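Local coordinates for protein 6-phosphogluconate dehydrogenase, NAD-binding (PDB 6SMT) that reduces imines with S enantioselectivity, using a bound NADPH as the probable hydride source, at residues Thr35-Asn40 with Ile64-Leu69; Pro58-Ala63 with Asp81-Ala86. All coordinates share one frame; numbering follows the deposited sequence.

Contact 1 of 2, residues Thr35-Asn40 with Ile64-Leu69. With NDP (NADPH dihydro-nicotinamide-adenine-dinucleotide phosphate), chain L.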
ATOM      1  N   THR B  35     -26.264 -24.869 -12.388  1.00 18.07           N
ATOM      2  CA  THR B  35     -25.897 -26.272 -12.436  1.00 17.91           C
ATOM      3  C   THR B  35     -24.387 -26.324 -12.552  1.00 18.92           C
ATOM      4  O   THR B  35     -23.877 -26.058 -13.660  1.00 19.21           O
ATOM      5  CB  THR B  35     -26.593 -27.052 -13.553  1.00 18.81           C
ATOM      6  OG1 THR B  35     -27.995 -26.912 -13.309  1.00 21.46           O
ATOM      7  CG2 THR B  35     -26.161 -28.481 -13.598  1.00 19.30           C
ATOM      8  N   VAL B  36     -23.740 -26.656 -11.443  1.00 17.75           N
ATOM      9  CA  VAL B  36     -22.280 -26.542 -11.305  1.00 17.05           C
ATOM     10  C   VAL B  36     -21.681 -27.905 -11.326  1.00 17.41           C
ATOM     11  O   VAL B  36     -22.068 -28.732 -10.480  1.00 18.56           O
ATOM     12  CB  VAL B  36     -21.888 -25.715 -10.078  1.00 16.17           C
ATOM     13  CG1 VAL B  36     -20.401 -25.563 -10.000  1.00 17.58           C
ATOM     14  CG2 VAL B  36     -22.586 -24.343 -10.113  1.00 17.00           C
ATOM     15  N   THR B  37     -20.700 -28.103 -12.202  1.00 15.45           N
ATOM     16  CA  THR B  37     -19.852 -29.300 -12.183  1.00 16.17           C
ATOM     17  C   THR B  37     -18.480 -28.871 -11.731  1.00 18.08           C
ATOM     18  O   THR B  37     -17.950 -27.885 -12.264  1.00 19.24           O
ATOM     19  CB  THR B  37     -19.838 -29.970 -13.559  1.00 18.25           C
ATOM     20  OG1 THR B  37     -21.173 -30.364 -13.913  1.00 19.67           O
ATOM     21  CG2 THR B  37     -18.901 -31.148 -13.676  1.00 19.52           C
ATOM     22  N   VAL B  38     -17.830 -29.686 -10.924  1.00 16.80           N
ATOM     23  CA  VAL B  38     -16.485 -29.351 -10.409  1.00 15.99           C
ATOM     24  C   VAL B  38     -15.508 -30.439 -10.727  1.00 18.11           C
ATOM     25  O   VAL B  38     -15.869 -31.625 -10.830  1.00 19.98           O
ATOM     26  CB  VAL B  38     -16.494 -28.982  -8.938  1.00 16.46           C
ATOM     27  CG1 VAL B  38     -17.413 -27.859  -8.670  1.00 16.72           C
ATOM     28  CG2 VAL B  38     -16.898 -30.148  -8.028  1.00 17.73           C
ATOM     29  N   TRP B  39     -14.240 -30.082 -10.855  1.00 16.53           N
ATOM     30  CA  TRP B  39     -13.092 -30.988 -11.070  1.00 16.85           C
ATOM     31  C   TRP B  39     -11.888 -30.416 -10.379  1.00 18.61           C
ATOM     32  O   TRP B  39     -11.714 -29.163 -10.380  1.00 17.26           O
ATOM     33  CB  TRP B  39     -12.827 -31.262 -12.537  1.00 17.65           C
ATOM     34  CG  TRP B  39     -11.613 -32.124 -12.750  1.00 18.89           C
ATOM     35  CD1 TRP B  39     -11.572 -33.509 -12.839  1.00 19.89           C
ATOM     36  CD2 TRP B  39     -10.257 -31.711 -12.833  1.00 19.02           C
ATOM     37  NE1 TRP B  39     -10.263 -33.938 -12.926  1.00 21.84           N
ATOM     38  CE2 TRP B  39      -9.415 -32.847 -12.968  1.00 20.83           C
ATOM     39  CE3 TRP B  39      -9.645 -30.448 -12.823  1.00 19.93           C
ATOM     40  CZ2 TRP B  39      -8.025 -32.755 -13.089  1.00 21.88           C
ATOM     41  CZ3 TRP B  39      -8.281 -30.377 -12.867  1.00 21.28           C
ATOM     42  CH2 TRP B  39      -7.473 -31.501 -13.050  1.00 22.30           C
ATOM     43  N   ASN B  40     -11.071 -31.253  -9.749  1.00 18.66           N
ATOM     44  CA  ASN B  40      -9.759 -30.857  -9.210  1.00 18.22           C
ATOM     45  C   ASN B  40      -8.791 -31.996  -9.436  1.00 20.58           C
ATOM     46  O   ASN B  40      -9.237 -33.180  -9.309  1.00 21.41           O
ATOM     47  CB  ASN B  40      -9.927 -30.443  -7.787  1.00 17.69           C
ATOM     48  CG  ASN B  40      -8.701 -29.803  -7.219  1.00 19.20           C
ATOM     49  OD1 ASN B  40      -8.329 -28.719  -7.730  1.00 19.68           O
ATOM     50  ND2 ASN B  40      -8.146 -30.315  -6.148  1.00 20.68           N
ATOM     51  N   ILE B  64     -15.470 -30.413 -18.576  1.00 17.82           N
ATOM     52  CA  ILE B  64     -15.729 -29.371 -19.589  1.00 18.12           C
ATOM     53  C   ILE B  64     -16.930 -29.778 -20.457  1.00 20.29           C
ATOM     54  O   ILE B  64     -17.828 -28.990 -20.725  1.00 19.86           O
ATOM     55  CB  ILE B  64     -14.445 -29.060 -20.367  1.00 18.75           C
ATOM     56  CG1 ILE B  64     -13.495 -28.332 -19.421  1.00 20.02           C
ATOM     57  CG2 ILE B  64     -14.774 -28.257 -21.602  1.00 20.05           C
ATOM     58  CD1 ILE B  64     -12.162 -28.129 -19.981  1.00 20.55           C
ATOM     59  N   ALA B  65     -17.015 -31.079 -20.798  1.00 20.84           N
ATOM     60  CA  ALA B  65     -18.152 -31.506 -21.645  1.00 22.65           C
ATOM     61  C   ALA B  65     -19.485 -31.391 -20.956  1.00 22.69           C
ATOM     62  O   ALA B  65     -20.523 -31.375 -21.669  1.00 25.12           O
ATOM     63  CB  ALA B  65     -17.913 -32.949 -22.087  1.00 24.18           C
ATOM     64  N   ALA B  66     -19.541 -31.262 -19.627  1.00 21.17           N
ATOM     65  CA  ALA B  66     -20.791 -31.182 -18.867  1.00 22.00           C
ATOM     66  C   ALA B  66     -21.490 -29.832 -19.025  1.00 20.75           C
ATOM     67  O   ALA B  66     -22.684 -29.723 -18.712  1.00 21.10           O
ATOM     68  CB  ALA B  66     -20.529 -31.478 -17.452  1.00 22.65           C
ATOM     69  N   SER B  67     -20.771 -28.774 -19.429  1.00 18.89           N
ATOM     70  CA  SER B  67     -21.269 -27.409 -19.334  1.00 18.14           C
ATOM     71  C   SER B  67     -21.021 -26.533 -20.562  1.00 17.51           C
ATOM     72  O   SER B  67     -20.088 -26.767 -21.314  1.00 19.40           O
ATOM     73  CB  SER B  67     -20.651 -26.713 -18.110  1.00 18.11           C
ATOM     74  OG  SER B  67     -20.781 -27.486 -16.906  1.00 18.71           O
ATOM     75  N   ASP B  68     -21.760 -25.471 -20.650  1.00 19.02           N
ATOM     76  CA  ASP B  68     -21.565 -24.489 -21.745  1.00 18.76           C
ATOM     77  C   ASP B  68     -20.370 -23.584 -21.451  1.00 19.80           C
ATOM     78  O   ASP B  68     -19.750 -23.117 -22.415  1.00 19.71           O
ATOM     79  CB  ASP B  68     -22.800 -23.635 -21.923  1.00 21.00           C
ATOM     80  CG  ASP B  68     -24.014 -24.425 -22.406  1.00 27.97           C
ATOM     81  OD1 ASP B  68     -23.799 -25.449 -23.056  1.00 29.86           O
ATOM     82  OD2 ASP B  68     -25.096 -23.933 -22.173  1.00 30.70           O
ATOM     83  N   LEU B  69     -19.970 -23.465 -20.196  1.00 16.91           N
ATOM     84  CA  LEU B  69     -18.960 -22.486 -19.714  1.00 17.00           C
ATOM     85  C   LEU B  69     -18.084 -23.171 -18.728  1.00 15.01           C
ATOM     86  O   LEU B  69     -18.617 -23.765 -17.785  1.00 16.73           O
ATOM     87  CB  LEU B  69     -19.697 -21.312 -19.074  1.00 16.36           C
ATOM     88  CG  LEU B  69     -18.835 -20.222 -18.477  1.00 17.40           C
ATOM     89  CD1 LEU B  69     -18.044 -19.520 -19.574  1.00 18.48           C
ATOM     90  CD2 LEU B  69     -19.666 -19.186 -17.752  1.00 18.76           C
TER
HETATM   91  PA  NDP L 301      -3.570 -21.596  -5.872  1.00 15.55           P
HETATM   92  O1A NDP L 301      -3.083 -20.421  -6.669  1.00 16.18           O
HETATM   93  O2A NDP L 301      -2.818 -22.047  -4.660  1.00 17.89           O
HETATM   94  O5B NDP L 301      -3.794 -22.811  -6.865  1.00 17.08           O
HETATM   95  C5B NDP L 301      -4.253 -24.046  -6.287  1.00 18.22           C
HETATM   96  C4B NDP L 301      -5.061 -24.784  -7.324  1.00 15.71           C
HETATM   97  O4B NDP L 301      -4.255 -25.068  -8.504  1.00 15.83           O
HETATM   98  C3B NDP L 301      -5.531 -26.160  -6.812  1.00 15.67           C
HETATM   99  O3B NDP L 301      -6.775 -26.514  -7.388  1.00 16.56           O
HETATM  100  C2B NDP L 301      -4.424 -27.055  -7.325  1.00 16.66           C
HETATM  101  O2B NDP L 301      -4.711 -28.440  -7.488  1.00 17.41           O
HETATM  102  C1B NDP L 301      -4.285 -26.468  -8.716  1.00 16.62           C
HETATM  103  N9A NDP L 301      -3.066 -26.854  -9.417  1.00 18.53           N
HETATM  104  C8A NDP L 301      -1.769 -26.492  -9.137  1.00 18.71           C
HETATM  105  N7A NDP L 301      -0.906 -27.002  -9.984  1.00 20.93           N
HETATM  106  C5A NDP L 301      -1.663 -27.754 -10.867  1.00 21.13           C
HETATM  107  C6A NDP L 301      -1.345 -28.587 -11.971  1.00 22.93           C
HETATM  108  N6A NDP L 301      -0.121 -28.726 -12.469  1.00 28.10           N
HETATM  109  N1A NDP L 301      -2.373 -29.204 -12.593  1.00 23.66           N
HETATM  110  C2A NDP L 301      -3.621 -29.040 -12.147  1.00 22.47           C
HETATM  111  N3A NDP L 301      -4.034 -28.306 -11.108  1.00 21.29           N
HETATM  112  C4A NDP L 301      -3.005 -27.706 -10.498  1.00 19.14           C
HETATM  113  O3  NDP L 301      -5.080 -21.419  -5.363  1.00 16.89           O
HETATM  114  PN  NDP L 301      -6.146 -20.298  -5.164  1.00 14.94           P
HETATM  115  O1N NDP L 301      -7.456 -20.950  -5.127  1.00 15.19           O
HETATM  116  O2N NDP L 301      -5.754 -19.458  -4.002  1.00 15.13           O
HETATM  117  O5D NDP L 301      -6.006 -19.335  -6.443  1.00 13.61           O
HETATM  118  C5D NDP L 301      -6.359 -19.795  -7.743  1.00 14.31           C
HETATM  119  C4D NDP L 301      -6.053 -18.665  -8.696  1.00 14.32           C
HETATM  120  O4D NDP L 301      -6.913 -17.550  -8.345  1.00 13.72           O
HETATM  121  C3D NDP L 301      -4.611 -18.139  -8.689  1.00 13.44           C
HETATM  122  O3D NDP L 301      -4.120 -17.864  -9.995  1.00 14.46           O
HETATM  123  C2D NDP L 301      -4.732 -16.852  -7.893  1.00 13.44           C
HETATM  124  O2D NDP L 301      -3.755 -15.856  -8.180  1.00 14.27           O
HETATM  125  C1D NDP L 301      -6.123 -16.366  -8.208  1.00 13.14           C
HETATM  126  N1N NDP L 301      -6.729 -15.544  -7.143  1.00 13.61           N
HETATM  127  C2N NDP L 301      -6.802 -16.015  -5.859  1.00 13.52           C
HETATM  128  C3N NDP L 301      -7.273 -15.249  -4.847  1.00 13.23           C
HETATM  129  C7N NDP L 301      -7.351 -15.732  -3.453  1.00 15.26           C
HETATM  130  O7N NDP L 301      -7.761 -14.901  -2.610  1.00 16.88           O
HETATM  131  N7N NDP L 301      -7.042 -16.973  -3.116  1.00 13.95           N
HETATM  132  C4N NDP L 301      -7.686 -13.883  -5.097  1.00 14.64           C
HETATM  133  C5N NDP L 301      -7.649 -13.453  -6.480  1.00 14.54           C
HETATM  134  C6N NDP L 301      -7.231 -14.252  -7.437  1.00 13.53           C
HETATM  135  P2B NDP L 301      -4.608 -29.372  -6.159  1.00 20.06           P
HETATM  136  O1X NDP L 301      -4.631 -30.814  -6.751  1.00 21.17           O
HETATM  137  O2X NDP L 301      -3.258 -29.066  -5.518  1.00 21.25           O
HETATM  138  O3X NDP L 301      -5.719 -29.079  -5.232  1.00 19.90           O
HETATM  139  O   HOH W   1     -22.625 -28.285 -15.104  1.00 18.91           O
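Strand 35-39 and the chain that leaves helix 60-65 approach each other most closely at Thr37 and Ala66, whose CA atoms are 7.0 Å apart. No backbone hydrogen bond joins the two segments, and only 99 Å² is buried between them. Ser67 N still bonds back to Ile64 O at 3.2 Å, so the chain is turning as it passes the strand.

Thr37 meets this turn with both branches. Its OG1 lies 3.8 Å from Ala66 CB, with CG2 of the same threonine slightly farther from that methyl. The two hydroxyls, Thr37 OG1 and Ser67 OG, are 4.2 Å apart, too far for a direct bond, and a water fills the role of link. It is 2.8 Å from Thr37 OG1 and 2.7 Å from Ser67 OG, and it donates to Thr35 O at 2.9 Å. Both hydroxyls stand anti to their own carbonyl carbon (chi1 -61° in Thr37, -51° in Ser67), which brings them to this one water. Ser67 OG is also hydrogen-bonded to Thr14 OG1 of strand 12-16, its main polar partner.

Where the strand ends, Asn40 holds the cofactor ribose: OD1 accepts from NDP O3B at 2.7 Å, while ND2 donates to the phosphate oxygen O3X in a nearly straight bond (166°). Asn40 OD1 also takes Leu18 N, and ND2 gives to Thr42 O. In Rossmann-type domains the second strand's end commonly meets the adenosine ribose; binding of the 2'-phosphate here is consistent with NADPH use. Strand 35-39 runs between strands 55-56 and 12-16, and Val36 and Val38 pack against helix 20-31.

Contact 2 of 2, residues Pro58-Ala63 with Asp81-Ala86. With NDP (NADPH dihydro-nicotinamide-adenine-dinucleotide phosphate), chain L.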
ATOM      1  N   PRO B  58     -14.934 -36.880 -13.270  1.00 24.97           N
ATOM      2  CA  PRO B  58     -13.645 -37.481 -12.942  1.00 27.37           C
ATOM      3  C   PRO B  58     -12.417 -36.967 -13.700  1.00 24.97           C
ATOM      4  O   PRO B  58     -11.370 -37.156 -13.251  1.00 27.08           O
ATOM      5  CB  PRO B  58     -14.002 -38.946 -13.278  1.00 26.42           C
ATOM      6  CG  PRO B  58     -14.918 -38.825 -14.476  1.00 25.18           C
ATOM      7  CD  PRO B  58     -15.863 -37.690 -14.084  1.00 26.96           C
ATOM      8  N   THR B  59     -12.604 -36.342 -14.848  1.00 22.77           N
ATOM      9  CA  THR B  59     -11.492 -35.904 -15.702  1.00 23.92           C
ATOM     10  C   THR B  59     -11.805 -34.476 -16.161  1.00 20.63           C
ATOM     11  O   THR B  59     -12.978 -34.076 -16.207  1.00 20.64           O
ATOM     12  CB  THR B  59     -11.336 -36.783 -16.949  1.00 25.03           C
ATOM     13  OG1 THR B  59     -12.451 -36.614 -17.812  1.00 24.22           O
ATOM     14  CG2 THR B  59     -11.098 -38.235 -16.566  1.00 27.30           C
ATOM     15  N   PRO B  60     -10.780 -33.698 -16.573  1.00 21.40           N
ATOM     16  CA  PRO B  60     -11.058 -32.404 -17.217  1.00 20.36           C
ATOM     17  C   PRO B  60     -11.926 -32.474 -18.456  1.00 20.63           C
ATOM     18  O   PRO B  60     -12.798 -31.677 -18.654  1.00 21.07           O
ATOM     19  CB  PRO B  60      -9.703 -31.871 -17.627  1.00 20.52           C
ATOM     20  CG  PRO B  60      -8.794 -32.549 -16.663  1.00 22.98           C
ATOM     21  CD  PRO B  60      -9.343 -33.952 -16.403  1.00 22.27           C
ATOM     22  N   ALA B  61     -11.781 -33.496 -19.332  1.00 20.64           N
ATOM     23  CA  ALA B  61     -12.663 -33.613 -20.500  1.00 21.87           C
ATOM     24  C   ALA B  61     -14.117 -33.790 -20.083  1.00 21.19           C
ATOM     25  O   ALA B  61     -14.990 -33.156 -20.625  1.00 23.04           O
ATOM     26  CB  ALA B  61     -12.205 -34.812 -21.323  1.00 21.79           C
ATOM     27  N   ALA B  62     -14.392 -34.689 -19.150  1.00 19.91           N
ATOM     28  CA  ALA B  62     -15.778 -34.908 -18.708  1.00 21.89           C
ATOM     29  C   ALA B  62     -16.343 -33.667 -18.000  1.00 21.51           C
ATOM     30  O   ALA B  62     -17.502 -33.319 -18.250  1.00 21.61           O
ATOM     31  CB  ALA B  62     -15.870 -36.106 -17.798  1.00 23.31           C
ATOM     32  N   ALA B  63     -15.487 -32.983 -17.269  1.00 20.93           N
ATOM     33  CA  ALA B  63     -15.923 -31.736 -16.580  1.00 20.42           C
ATOM     34  C   ALA B  63     -16.328 -30.685 -17.615  1.00 18.44           C
ATOM     35  O   ALA B  63     -17.389 -30.092 -17.466  1.00 18.87           O
ATOM     36  CB  ALA B  63     -14.820 -31.296 -15.672  1.00 19.98           C
ATOM     37  N   ASP B  81      -2.832 -24.847 -18.875  1.00 16.85           N
ATOM     38  CA  ASP B  81      -2.579 -25.449 -20.198  1.00 18.53           C
ATOM     39  C   ASP B  81      -2.454 -26.978 -20.037  1.00 19.46           C
ATOM     40  O   ASP B  81      -2.931 -27.694 -20.951  1.00 21.47           O
ATOM     41  CB  ASP B  81      -1.349 -24.826 -20.808  1.00 19.52           C
ATOM     42  CG  ASP B  81      -1.583 -23.352 -21.192  1.00 21.04           C
ATOM     43  OD1 ASP B  81      -2.776 -22.883 -21.214  1.00 19.84           O
ATOM     44  OD2 ASP B  81      -0.580 -22.684 -21.590  1.00 20.94           O
ATOM     45  N   ALA B  82      -1.963 -27.443 -18.906  1.00 18.86           N
ATOM     46  CA  ALA B  82      -1.912 -28.914 -18.660  1.00 19.92           C
ATOM     47  C   ALA B  82      -3.353 -29.454 -18.533  1.00 21.62           C
ATOM     48  O   ALA B  82      -3.674 -30.597 -19.052  1.00 21.63           O
ATOM     49  CB  ALA B  82      -1.106 -29.221 -17.442  1.00 21.11           C
ATOM     50  N   ILE B  83      -4.262 -28.735 -17.882  1.00 18.24           N
ATOM     51  CA  ILE B  83      -5.664 -29.169 -17.756  1.00 18.14           C
ATOM     52  C   ILE B  83      -6.325 -29.133 -19.119  1.00 20.81           C
ATOM     53  O   ILE B  83      -7.023 -30.096 -19.484  1.00 19.06           O
ATOM     54  CB  ILE B  83      -6.379 -28.293 -16.726  1.00 18.75           C
ATOM     55  CG1 ILE B  83      -5.820 -28.543 -15.343  1.00 18.39           C
ATOM     56  CG2 ILE B  83      -7.886 -28.433 -16.808  1.00 20.02           C
ATOM     57  CD1 ILE B  83      -6.209 -27.417 -14.341  1.00 18.91           C
ATOM     58  N   LEU B  84      -6.150 -28.099 -19.910  1.00 19.71           N
ATOM     59  CA  LEU B  84      -6.802 -28.002 -21.219  1.00 22.53           C
ATOM     60  C   LEU B  84      -6.195 -29.086 -22.134  1.00 22.67           C
ATOM     61  O   LEU B  84      -6.997 -29.682 -22.890  1.00 25.68           O
ATOM     62  CB  LEU B  84      -6.577 -26.606 -21.775  1.00 25.36           C
ATOM     63  CG  LEU B  84      -7.343 -25.523 -21.031  1.00 28.05           C
ATOM     64  CD1 LEU B  84      -6.923 -24.160 -21.594  1.00 31.49           C
ATOM     65  CD2 LEU B  84      -8.851 -25.708 -21.109  1.00 30.56           C
ATOM     66  N   THR B  85      -4.892 -29.376 -22.061  1.00 20.67           N
ATOM     67  CA  THR B  85      -4.272 -30.478 -22.865  1.00 23.65           C
ATOM     68  C   THR B  85      -5.014 -31.777 -22.480  1.00 25.66           C
ATOM     69  O   THR B  85      -5.387 -32.551 -23.457  1.00 26.42           O
ATOM     70  CB  THR B  85      -2.770 -30.581 -22.678  1.00 26.78           C
ATOM     71  OG1 THR B  85      -2.279 -29.301 -23.094  1.00 28.33           O
ATOM     72  CG2 THR B  85      -2.204 -31.741 -23.474  1.00 28.06           C
ATOM     73  N   ALA B  86      -5.159 -32.095 -21.199  1.00 23.40           N
ATOM     74  CA  ALA B  86      -5.870 -33.306 -20.722  1.00 22.83           C
ATOM     75  C   ALA B  86      -7.300 -33.308 -21.240  1.00 23.07           C
ATOM     76  O   ALA B  86      -7.863 -34.463 -21.485  1.00 22.96           O
ATOM     77  CB  ALA B  86      -5.822 -33.461 -19.239  1.00 24.73           C
TER
HETATM   78  PA  NDP L 301      -3.570 -21.596  -5.872  1.00 15.55           P
HETATM   79  O1A NDP L 301      -3.083 -20.421  -6.669  1.00 16.18           O
HETATM   80  O2A NDP L 301      -2.818 -22.047  -4.660  1.00 17.89           O
HETATM   81  O5B NDP L 301      -3.794 -22.811  -6.865  1.00 17.08           O
HETATM   82  C5B NDP L 301      -4.253 -24.046  -6.287  1.00 18.22           C
HETATM   83  C4B NDP L 301      -5.061 -24.784  -7.324  1.00 15.71           C
HETATM   84  O4B NDP L 301      -4.255 -25.068  -8.504  1.00 15.83           O
HETATM   85  C3B NDP L 301      -5.531 -26.160  -6.812  1.00 15.67           C
HETATM   86  O3B NDP L 301      -6.775 -26.514  -7.388  1.00 16.56           O
HETATM   87  C2B NDP L 301      -4.424 -27.055  -7.325  1.00 16.66           C
HETATM   88  O2B NDP L 301      -4.711 -28.440  -7.488  1.00 17.41           O
HETATM   89  C1B NDP L 301      -4.285 -26.468  -8.716  1.00 16.62           C
HETATM   90  N9A NDP L 301      -3.066 -26.854  -9.417  1.00 18.53           N
HETATM   91  C8A NDP L 301      -1.769 -26.492  -9.137  1.00 18.71           C
HETATM   92  N7A NDP L 301      -0.906 -27.002  -9.984  1.00 20.93           N
HETATM   93  C5A NDP L 301      -1.663 -27.754 -10.867  1.00 21.13           C
HETATM   94  C6A NDP L 301      -1.345 -28.587 -11.971  1.00 22.93           C
HETATM   95  N6A NDP L 301      -0.121 -28.726 -12.469  1.00 28.10           N
HETATM   96  N1A NDP L 301      -2.373 -29.204 -12.593  1.00 23.66           N
HETATM   97  C2A NDP L 301      -3.621 -29.040 -12.147  1.00 22.47           C
HETATM   98  N3A NDP L 301      -4.034 -28.306 -11.108  1.00 21.29           N
HETATM   99  C4A NDP L 301      -3.005 -27.706 -10.498  1.00 19.14           C
HETATM  100  O3  NDP L 301      -5.080 -21.419  -5.363  1.00 16.89           O
HETATM  101  PN  NDP L 301      -6.146 -20.298  -5.164  1.00 14.94           P
HETATM  102  O1N NDP L 301      -7.456 -20.950  -5.127  1.00 15.19           O
HETATM  103  O2N NDP L 301      -5.754 -19.458  -4.002  1.00 15.13           O
HETATM  104  O5D NDP L 301      -6.006 -19.335  -6.443  1.00 13.61           O
HETATM  105  C5D NDP L 301      -6.359 -19.795  -7.743  1.00 14.31           C
HETATM  106  C4D NDP L 301      -6.053 -18.665  -8.696  1.00 14.32           C
HETATM  107  O4D NDP L 301      -6.913 -17.550  -8.345  1.00 13.72           O
HETATM  108  C3D NDP L 301      -4.611 -18.139  -8.689  1.00 13.44           C
HETATM  109  O3D NDP L 301      -4.120 -17.864  -9.995  1.00 14.46           O
HETATM  110  C2D NDP L 301      -4.732 -16.852  -7.893  1.00 13.44           C
HETATM  111  O2D NDP L 301      -3.755 -15.856  -8.180  1.00 14.27           O
HETATM  112  C1D NDP L 301      -6.123 -16.366  -8.208  1.00 13.14           C
HETATM  113  N1N NDP L 301      -6.729 -15.544  -7.143  1.00 13.61           N
HETATM  114  C2N NDP L 301      -6.802 -16.015  -5.859  1.00 13.52           C
HETATM  115  C3N NDP L 301      -7.273 -15.249  -4.847  1.00 13.23           C
HETATM  116  C7N NDP L 301      -7.351 -15.732  -3.453  1.00 15.26           C
HETATM  117  O7N NDP L 301      -7.761 -14.901  -2.610  1.00 16.88           O
HETATM  118  N7N NDP L 301      -7.042 -16.973  -3.116  1.00 13.95           N
HETATM  119  C4N NDP L 301      -7.686 -13.883  -5.097  1.00 14.64           C
HETATM  120  C5N NDP L 301      -7.649 -13.453  -6.480  1.00 14.54           C
HETATM  121  C6N NDP L 301      -7.231 -14.252  -7.437  1.00 13.53           C
HETATM  122  P2B NDP L 301      -4.608 -29.372  -6.159  1.00 20.06           P
HETATM  123  O1X NDP L 301      -4.631 -30.814  -6.751  1.00 21.17           O
HETATM  124  O2X NDP L 301      -3.258 -29.066  -5.518  1.00 21.25           O
HETATM  125  O3X NDP L 301      -5.719 -29.079  -5.232  1.00 19.90           O
HETATM  126  O   HOH W   2      -9.453 -35.489 -19.500  1.00 25.55           O
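Segments 58-63 and 81-86, on helices 60-65 and 77-87, draw nearest at Pro60 and Ile83, with 6.3 Å between their CA atoms, and bury 145 Å² between them without a direct hydrogen bond. Pro60 contributes the largest share, 64 Å². Its CB lies 3.7 Å from Ile83 O and 4.0 Å from Ile83 CG2, while CG of the ring meets the methyl of Ala86, one helical turn beyond Ile83.

Ile83 divides its branches between two neighbours. CG2, anti to the backbone N, faces the proline; CG1 takes the other direction (chi1 -67°) and carries CD1 to 3.8 Å from C2A of the NADPH adenine. One side chain thus joins the helix pair to the cofactor by apolar contact.

These are successive helices of the Rossmann-type NADPH-binding domain, with strand 69-72 between them in the chain, and the adenine end of the cofactor lies beside Ile83. Trp39 and Leu16 touch both Pro60 and Ile83 from the sheet.

Thr59 is the N-cap of helix 60-65: its OG1 accepts from Ala62 N in an almost linear bond (168°). The amide just before it, Ala61 N, donates instead to a water at 3.1 Å, and that water donates to Ala86 O at 2.7 Å, bridging the first turn of one helix to the last turn of the other.

In the fold
Contacts 1 and 2 share helix 60-65: its start packs on helix 77-87 in contact 2, and the chain at its end meets strand 35-39 in contact 1. Their centres are 11 Å apart, and Trp39 spans them: its CB is 3.7 Å from Ala63 CB, a face of its five-membered ring packs on Thr59 C and Pro60 CD, and NE1 makes a weak hydrogen bond to Pro58 O. Contact 1, more buried except at Ala66, sets a threonine on a methyl and links side-chain hydroxyls through water; contact 2 is partly exposed and mainly apolar, its water joining backbone atoms. Both reach NADPH, with a polar grip in contact 1 and van der Waals packing on the adenine in contact 2.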